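PDB 3PJ0: Lmo0305 protein, which is of unknown function but has the fold of pyridoxal-phosphate-dependent aminotransferase-like proteins and carries covalently bound pyridoxal phosphate. Local coordinates for residues A[59-64]-A[179-184]; A[158-163]-A[197-202]; A[67-72]-A[226-231]. One frame throughout, in Å; residues are numbered along the deposited sequence.

Contact 1. Residues A[59-64]-A[179-184]; sequences KILGKQ and ARLWEI
Leu61 reaches from the last turn of helix 48-61 into the angle between Leu181 and Trp182. Its CB does not point straight at residues 179-184; the end of the side chain makes the approach. CG lies beside the backbone N and anti to the carbonyl carbon (chi1 -55°). From CG the two methyl branches part. CD1 goes to Val202 on strand 201-205. CD2 does the work here. It meets Leu181 CD2 at 3.9 Å, and the same Leu61 CD2 lies 3.9 Å from Trp182 CH2. Thus one methyl group touches both partners. The two leucine side chains run alongside each other, pointing opposite ways, while Leu61 runs at about a right angle to the tryptophan side chain.

Ile60 adds the neighbouring touch. Its CG2 approaches Trp182 CZ3 at 3.9 Å and sits at the edge of the indole, near the ring plane. CG2 is the branch anti to the backbone N (chi1 of CG1 -76°), which carries it toward the ring. Ile60 and Leu61 therefore both meet the six-membered end of the indole.

On the five-membered ring, Trp182 NE1 donates a hydrogen bond to Ser205 O. Phe253 also meets the indole edge-to-face. Every touch between the two segments is between apolar side-chain atoms, and no hydrogen bond joins them. Gly62, with positive phi, closes helix 48-61 in a Schellman motif just after Leu61.

Residues 179-184 follow strand 173-178 of the central sheet. In the same loop Arg180 NH1 is hydrogen-bonded to O3 of the modified residue at position 208. The contact thus packs an early helix against a cofactor-site loop of the large-domain fold of pyridoxal-phosphate-dependent proteins of fold type I.

Contact 2. Residues A[158-163]-A[197-202]; sequences EELEKI and ALFDSV
Leu198 lays its CD1 methyl over the turn of helix 157-170 formed by Leu160 and Glu161. CD1 is 3.8 Å from Leu160 CG. It also comes to 4.0 Å from the backbone N of Glu161, so the methyl group packs on the helix backbone as well as on side chains. Leu198 CG is beside its own backbone N (chi1 -62°), and CD1 continues from there toward the helix.

Glu161 takes part through its aliphatic portion. Its CB points away from residues 197-202, yet Glu161 CG comes to 4.1 Å from Leu198 CD1. The rest of the glutamate chain extends onward from CG. This side of the contact is only partly buried.

Unlike Glu161, Leu160 points its CB toward residues 197-202, and its CG is anti to the backbone N (chi1 -169°). CD1 then meets Phe199 CZ at 3.9 Å, with the two side chains at about a right angle. Leu160 was modelled in two conformations, and these contacts belong to one of them. The methyl reaches the far tip of the phenyl ring. Phe199 also touches Leu174 and Leu176 of strand 173-178. A bound (4R)-2-methylpentane-2,4-diol, probably from the crystallisation liquor, lies about 6 Å from the side chain of Phe199.

Across the two segments there is no hydrogen bond. Just beyond them, Ser164 OG on the same helix is hydrogen-bonded to Leu198 O, tying the loop backbone to the helix.

Helix 157-170 connects strands 140-144 and 173-178, which are parallel neighbours, a beta-alpha-beta crossover. Strand 201-205 lies next to 173-178, also parallel. The contact packs the crossover helix on the loop that enters strand 201-205, as part of the layered alpha/beta core of this fold.

Contact 3. Residues A[67-72]-A[226-231]; sequences VFFPSG and QEAKIW
Ala228 is the first residue of segment 226-231 to meet strand 65-69. Just before it, Glu227 turns elsewhere, and its OE2 forms a salt bridge with Arg86 NH2. Ala228 points its CB toward the strand. That methyl is 4.3 Å from Val67 CG1, and Ala228 CB is equally 4.3 Å from Phe69 CZ. Two strand side chains therefore share one small helix residue. The tip of the phenyl ring also comes close to the helix backbone, with Phe69 CZ 3.8 Å from Ala228 O. This is a van der Waals approach.

Lys229 follows and uses its aliphatic chain. CG lies 3.9 Å from Val67 CG2, and further out Lys229 CE is 4.0 Å from Val67 CB. The lysine is extended beyond CG, so its methylenes run past the valine, the two side chains heading in opposite directions. Val67 CG2 is the branch anti to the backbone N. CG1 sits between N and the carbonyl carbon (chi1 46°), which leaves one methyl for the lysine and the other for the alanine. Lys229 also touches Glu54 of helix 48-61.

Trp231 then leads off to other surroundings. It packs on Leu111 of the second subunit. Trp231 also makes a cation-pi contact with Arg234 and touches helix 72-87.

The short strand and helix segments run at 29° to each other, with their axes 9.6 Å apart. Within this chain, strand 65-69 is an outermost strand of the seven-stranded sheet, beside antiparallel strand 216-220. Helix 222-234 rests on both strands, since Ala228 also touches Leu218. Helix 72-87 adjoins Phe69 and Trp231, and helix 48-61 lies beside Val67 and Lys229.

Overall arrangement
Contacts 2 and 3 both reach the seven-stranded mixed sheet, and residues 179-184 of contact 1 follow its strand 173-178. Centres of contacts 1 and 2 are about 13 Å apart, those of 1 and 3 about 16 Å, and those of 2 and 3 about 22 Å. Contacts 1 and 2 touch: Lys63 NZ lies 2.8 Å from Phe199 O, a probable hydrogen bond. The first segments of contacts 1 and 3 adjoin in sequence. Both precede contact 2 (158-163, 197-202), with 179-184 between its segments and 226-231 last. Contacts 1 and 3 each include a residue bonded to the modified residue at position 208, Arg180 and Gly72; contact 2 belongs to the same domain.

Contact 1. Residues A[59-64]-A[179-184]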
# COMPACT_ATOMS: atom_id res chain seq x y z
N LYS A 59 -3.81 -6.90 21.20
CA LYS A 59 -4.23 -6.95 22.61
C LYS A 59 -5.58 -6.21 22.84
O LYS A 59 -6.47 -6.71 23.54
CB LYS A 59 -3.14 -6.39 23.51
CG LYS A 59 -3.45 -6.43 24.99
CD LYS A 59 -2.25 -6.01 25.78
CE LYS A 59 -2.45 -6.16 27.27
NZ LYS A 59 -1.26 -5.66 28.01
N ILE A 60 -5.73 -5.04 22.22
CA ILE A 60 -6.99 -4.27 22.30
C ILE A 60 -8.20 -5.03 21.69
O ILE A 60 -9.30 -4.97 22.20
CB ILE A 60 -6.83 -2.90 21.60
CG1 ILE A 60 -6.01 -1.95 22.50
CG2 ILE A 60 -8.17 -2.27 21.32
CD1 ILE A 60 -5.42 -0.76 21.76
N LEU A 61 -7.94 -5.80 20.65
CA LEU A 61 -8.98 -6.60 20.02
C LEU A 61 -9.13 -8.00 20.60
O LEU A 61 -10.04 -8.75 20.21
CB LEU A 61 -8.73 -6.70 18.53
CG LEU A 61 -8.59 -5.36 17.77
CD1 LEU A 61 -8.26 -5.65 16.31
CD2 LEU A 61 -9.88 -4.56 17.94
N GLY A 62 -8.28 -8.35 21.57
CA GLY A 62 -8.34 -9.67 22.23
C GLY A 62 -8.01 -10.85 21.32
O GLY A 62 -8.53 -11.95 21.50
N LYS A 63 -7.11 -10.63 20.37
CA LYS A 63 -6.69 -11.68 19.44
C LYS A 63 -5.21 -12.02 19.66
O LYS A 63 -4.44 -11.22 20.22
CB LYS A 63 -6.94 -11.25 17.99
CG LYS A 63 -8.39 -10.97 17.63
CD LYS A 63 -9.26 -12.18 17.93
CE LYS A 63 -10.76 -11.91 17.68
NZ LYS A 63 -11.52 -13.18 17.99
N GLN A 64 -4.81 -13.22 19.24
CA GLN A 64 -3.43 -13.67 19.43
C GLN A 64 -2.41 -12.81 18.69
O GLN A 64 -1.34 -12.51 19.21
CB GLN A 64 -3.27 -15.13 18.97
CG GLN A 64 -4.06 -16.20 19.75
CD GLN A 64 -3.70 -17.63 19.32
OE1 GLN A 64 -3.28 -17.86 18.18
NE2 GLN A 64 -3.85 -18.59 20.25
N ALA A 179 -14.35 -1.67 10.02
CA ALA A 179 -13.87 -0.39 9.54
C ALA A 179 -14.27 0.74 10.52
O ALA A 179 -13.51 1.71 10.72
CB ALA A 179 -14.46 -0.09 8.16
N ARG A 180 -15.47 0.61 11.10
CA ARG A 180 -16.01 1.59 12.07
C ARG A 180 -16.28 0.95 13.42
O ARG A 180 -17.23 1.30 14.13
CB ARG A 180 -17.28 2.23 11.51
CG ARG A 180 -17.03 3.12 10.28
CD ARG A 180 -18.31 3.57 9.56
NE ARG A 180 -17.93 4.40 8.41
CZ ARG A 180 -17.51 3.93 7.23
NH1 ARG A 180 -17.46 2.61 6.99
NH2 ARG A 180 -17.16 4.77 6.28
N LEU A 181 -15.44 -0.02 13.80
CA LEU A 181 -15.62 -0.66 15.11
C LEU A 181 -15.53 0.28 16.32
O LEU A 181 -16.32 0.18 17.26
CB LEU A 181 -14.58 -1.76 15.32
CG LEU A 181 -14.61 -2.47 16.68
CD1 LEU A 181 -15.96 -3.24 16.91
CD2 LEU A 181 -13.40 -3.41 16.75
N TRP A 182 -14.55 1.16 16.31
CA TRP A 182 -14.28 2.03 17.44
C TRP A 182 -15.51 2.89 17.77
O TRP A 182 -15.83 3.14 18.93
CB TRP A 182 -13.09 2.94 17.16
CG TRP A 182 -11.89 2.23 16.51
CD1 TRP A 182 -11.41 2.47 15.26
CD2 TRP A 182 -11.05 1.20 17.06
NE1 TRP A 182 -10.31 1.69 14.99
CE2 TRP A 182 -10.08 0.88 16.07
CE3 TRP A 182 -11.03 0.51 18.27
CZ2 TRP A 182 -9.10 -0.11 16.26
CZ3 TRP A 182 -10.06 -0.47 18.46
CH2 TRP A 182 -9.10 -0.75 17.46
N GLU A 183 -16.21 3.29 16.72
CA GLU A 183 -17.37 4.15 16.84
C GLU A 183 -18.61 3.51 17.47
O GLU A 183 -19.53 4.25 17.87
CB GLU A 183 -17.78 4.65 15.44
CG GLU A 183 -16.77 5.52 14.73
CD GLU A 183 -15.78 4.80 13.83
OE1 GLU A 183 -15.13 3.84 14.28
OE2 GLU A 183 -15.61 5.25 12.67
N ILE A 184 -18.68 2.18 17.53
CA ILE A 184 -19.87 1.48 18.07
C ILE A 184 -19.77 1.00 19.53
O ILE A 184 -20.78 0.62 20.12
CB ILE A 184 -20.29 0.29 17.15
CG1 ILE A 184 -19.33 -0.91 17.24
CG2 ILE A 184 -20.45 0.75 15.72
CD1 ILE A 184 -19.73 -2.09 16.42

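Contact 2. Residues A[158-163]-A[197-202]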
# COMPACT_ATOMS: atom_id res chain seq x y z
N GLU A 158 -27.46 -9.00 21.39
CA GLU A 158 -27.92 -10.38 21.59
C GLU A 158 -28.13 -11.12 20.26
O GLU A 158 -28.00 -12.34 20.19
CB GLU A 158 -29.19 -10.43 22.43
CG GLU A 158 -28.99 -9.95 23.87
CD GLU A 158 -28.86 -8.43 24.00
OE1 GLU A 158 -29.17 -7.72 23.01
OE2 GLU A 158 -28.44 -7.96 25.06
N GLU A 159 -28.48 -10.39 19.21
CA GLU A 159 -28.67 -11.01 17.91
C GLU A 159 -27.32 -11.34 17.25
O GLU A 159 -27.20 -12.31 16.48
CB GLU A 159 -29.54 -10.12 17.02
CG GLU A 159 -30.96 -9.93 17.55
CD GLU A 159 -31.81 -11.21 17.65
OE1 GLU A 159 -31.43 -12.26 17.07
OE2 GLU A 159 -32.89 -11.16 18.28
N LEU A 160 -26.30 -10.54 17.54
CA LEU A 160 -24.95 -10.82 17.05
C LEU A 160 -24.46 -12.08 17.77
O LEU A 160 -23.88 -12.94 17.15
CB LEU A 160 -24.07 -9.58 17.31
CG LEU A 160 -22.69 -9.47 16.68
CD1 LEU A 160 -22.76 -9.59 15.17
CD2 LEU A 160 -22.08 -8.13 17.09
N GLU A 161 -24.76 -12.20 19.06
CA GLU A 161 -24.40 -13.42 19.81
C GLU A 161 -25.04 -14.66 19.17
O GLU A 161 -24.39 -15.67 18.94
CB GLU A 161 -24.82 -13.30 21.27
CG GLU A 161 -24.03 -12.26 22.05
CD GLU A 161 -24.54 -12.04 23.48
OE1 GLU A 161 -25.76 -12.19 23.73
OE2 GLU A 161 -23.71 -11.73 24.37
N LYS A 162 -26.31 -14.56 18.85
CA LYS A 162 -27.03 -15.68 18.23
C LYS A 162 -26.44 -16.03 16.84
O LYS A 162 -26.37 -17.20 16.44
CB LYS A 162 -28.53 -15.38 18.20
CG LYS A 162 -29.11 -15.32 19.60
CD LYS A 162 -30.53 -14.81 19.68
CE LYS A 162 -31.01 -14.88 21.14
NZ LYS A 162 -32.27 -14.13 21.40
N ILE A 163 -26.03 -15.02 16.08
CA ILE A 163 -25.42 -15.26 14.77
C ILE A 163 -24.10 -16.01 14.94
O ILE A 163 -23.80 -16.97 14.21
CB ILE A 163 -25.22 -13.93 14.01
CG1 ILE A 163 -26.57 -13.47 13.45
CG2 ILE A 163 -24.17 -14.11 12.92
CD1 ILE A 163 -26.52 -12.12 12.75
N ALA A 197 -14.66 -10.85 20.16
CA ALA A 197 -14.66 -12.22 20.69
C ALA A 197 -15.67 -13.14 20.01
O ALA A 197 -15.57 -14.38 20.13
CB ALA A 197 -14.90 -12.23 22.22
N LEU A 198 -16.66 -12.55 19.34
CA LEU A 198 -17.69 -13.34 18.67
C LEU A 198 -17.27 -13.73 17.25
O LEU A 198 -18.00 -14.46 16.58
CB LEU A 198 -18.99 -12.53 18.60
CG LEU A 198 -19.64 -12.12 19.92
CD1 LEU A 198 -20.90 -11.26 19.58
CD2 LEU A 198 -20.00 -13.34 20.71
N PHE A 199 -16.09 -13.28 16.82
CA PHE A 199 -15.61 -13.45 15.45
C PHE A 199 -14.30 -14.21 15.39
O PHE A 199 -13.50 -14.14 16.30
CB PHE A 199 -15.37 -12.05 14.82
CG PHE A 199 -16.64 -11.27 14.61
CD1 PHE A 199 -17.34 -11.41 13.42
CD2 PHE A 199 -17.13 -10.43 15.60
CE1 PHE A 199 -18.54 -10.71 13.20
CE2 PHE A 199 -18.33 -9.72 15.40
CZ PHE A 199 -19.02 -9.86 14.19
N ASP A 200 -14.12 -14.93 14.31
CA ASP A 200 -12.86 -15.61 14.03
C ASP A 200 -11.77 -14.63 13.62
O ASP A 200 -10.61 -14.82 13.95
CB ASP A 200 -13.08 -16.60 12.90
CG ASP A 200 -13.90 -17.76 13.33
OD1 ASP A 200 -13.36 -18.57 14.11
OD2 ASP A 200 -15.08 -17.86 12.94
N SER A 201 -12.12 -13.64 12.82
CA SER A 201 -11.14 -12.65 12.36
C SER A 201 -11.80 -11.28 12.31
O SER A 201 -13.02 -11.15 12.27
CB SER A 201 -10.54 -13.04 10.99
OG SER A 201 -11.56 -13.24 10.01
N VAL A 202 -10.97 -10.25 12.35
CA VAL A 202 -11.46 -8.87 12.31
C VAL A 202 -10.50 -7.93 11.59
O VAL A 202 -9.27 -8.03 11.73
CB VAL A 202 -11.73 -8.33 13.73
CG1 VAL A 202 -10.54 -8.64 14.67
CG2 VAL A 202 -12.10 -6.80 13.72

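Contact 3. Residues A[67-72]-A[226-231]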
# COMPACT_ATOMS: atom_id res chain seq x y z
N VAL A 67 -1.73 -8.17 11.85
CA VAL A 67 -0.85 -7.75 10.78
C VAL A 67 -1.32 -6.40 10.28
O VAL A 67 -2.52 -6.19 10.00
CB VAL A 67 -0.74 -8.80 9.63
CG1 VAL A 67 -2.08 -9.29 9.24
CG2 VAL A 67 0.04 -8.21 8.41
N PHE A 68 -0.38 -5.48 10.16
CA PHE A 68 -0.68 -4.17 9.63
C PHE A 68 -0.69 -4.21 8.10
O PHE A 68 0.31 -4.58 7.45
CB PHE A 68 0.29 -3.11 10.16
CG PHE A 68 -0.10 -1.71 9.77
CD1 PHE A 68 -0.96 -0.99 10.57
CD2 PHE A 68 0.35 -1.14 8.58
CE1 PHE A 68 -1.35 0.31 10.22
CE2 PHE A 68 -0.04 0.14 8.21
CZ PHE A 68 -0.90 0.87 9.03
N PHE A 69 -1.82 -3.77 7.52
CA PHE A 69 -2.03 -3.73 6.07
C PHE A 69 -2.18 -2.31 5.51
O PHE A 69 -2.74 -1.46 6.16
CB PHE A 69 -3.33 -4.46 5.74
CG PHE A 69 -3.18 -5.96 5.50
CD1 PHE A 69 -2.79 -6.44 4.25
CD2 PHE A 69 -3.46 -6.88 6.51
CE1 PHE A 69 -2.66 -7.81 4.02
CE2 PHE A 69 -3.37 -8.29 6.25
CZ PHE A 69 -2.95 -8.73 5.03
N PRO A 70 -1.69 -2.07 4.28
CA PRO A 70 -1.91 -0.74 3.71
C PRO A 70 -3.40 -0.41 3.55
O PRO A 70 -3.77 0.77 3.59
CB PRO A 70 -1.22 -0.81 2.35
CG PRO A 70 -1.03 -2.28 2.06
CD PRO A 70 -0.90 -2.94 3.38
N SER A 71 -4.24 -1.42 3.34
CA SER A 71 -5.66 -1.20 3.16
C SER A 71 -6.53 -2.35 3.63
O SER A 71 -6.10 -3.52 3.69
CB SER A 71 -5.95 -0.99 1.66
OG SER A 71 -5.82 -2.20 0.96
N GLY A 72 -7.77 -1.99 3.97
CA GLY A 72 -8.80 -2.95 4.29
C GLY A 72 -9.23 -3.72 3.05
O GLY A 72 -9.63 -4.87 3.18
N GLN A 226 -0.40 -15.65 10.12
CA GLN A 226 0.77 -16.07 9.37
C GLN A 226 0.43 -16.33 7.91
O GLN A 226 1.19 -15.94 7.01
CB GLN A 226 1.44 -17.26 10.04
CG GLN A 226 2.03 -16.93 11.42
CD GLN A 226 2.86 -15.64 11.48
OE1 GLN A 226 3.66 -15.33 10.58
NE2 GLN A 226 2.69 -14.90 12.57
N GLU A 227 -0.74 -16.92 7.65
CA GLU A 227 -1.17 -17.13 6.28
C GLU A 227 -1.45 -15.78 5.63
O GLU A 227 -1.15 -15.59 4.45
CB GLU A 227 -2.45 -17.99 6.17
CG GLU A 227 -2.25 -19.45 6.50
CD GLU A 227 -3.52 -20.26 6.23
OE1 GLU A 227 -4.05 -20.21 5.09
OE2 GLU A 227 -3.98 -20.93 7.17
N ALA A 228 -2.02 -14.84 6.37
CA ALA A 228 -2.33 -13.52 5.82
C ALA A 228 -1.07 -12.78 5.38
O ALA A 228 -1.11 -12.03 4.41
CB ALA A 228 -3.16 -12.66 6.79
N LYS A 229 0.04 -13.00 6.06
CA LYS A 229 1.30 -12.34 5.71
C LYS A 229 1.86 -12.86 4.39
O LYS A 229 2.45 -12.10 3.63
CB LYS A 229 2.32 -12.46 6.85
CG LYS A 229 1.93 -11.66 8.08
CD LYS A 229 3.05 -11.59 9.09
CE LYS A 229 2.64 -10.87 10.35
NZ LYS A 229 3.84 -10.67 11.26
N ILE A 230 1.65 -14.14 4.11
CA ILE A 230 2.05 -14.71 2.83
C ILE A 230 1.24 -14.04 1.71
O ILE A 230 1.80 -13.60 0.71
CB ILE A 230 1.88 -16.22 2.78
CG1 ILE A 230 2.76 -16.88 3.84
CG2 ILE A 230 2.21 -16.74 1.37
CD1 ILE A 230 2.68 -18.40 3.86
N TRP A 231 -0.07 -13.94 1.90
CA TRP A 231 -0.95 -13.30 0.92
C TRP A 231 -0.61 -11.82 0.78
O TRP A 231 -0.70 -11.27 -0.32
CB TRP A 231 -2.45 -13.46 1.29
CG TRP A 231 -3.02 -14.81 0.96
CD1 TRP A 231 -3.36 -15.80 1.84
CD2 TRP A 231 -3.32 -15.31 -0.35
NE1 TRP A 231 -3.84 -16.89 1.14
CE2 TRP A 231 -3.85 -16.60 -0.20
CE3 TRP A 231 -3.23 -14.77 -1.63
CZ2 TRP A 231 -4.25 -17.39 -1.30
CZ3 TRP A 231 -3.62 -15.55 -2.72
CH2 TRP A 231 -4.12 -16.84 -2.54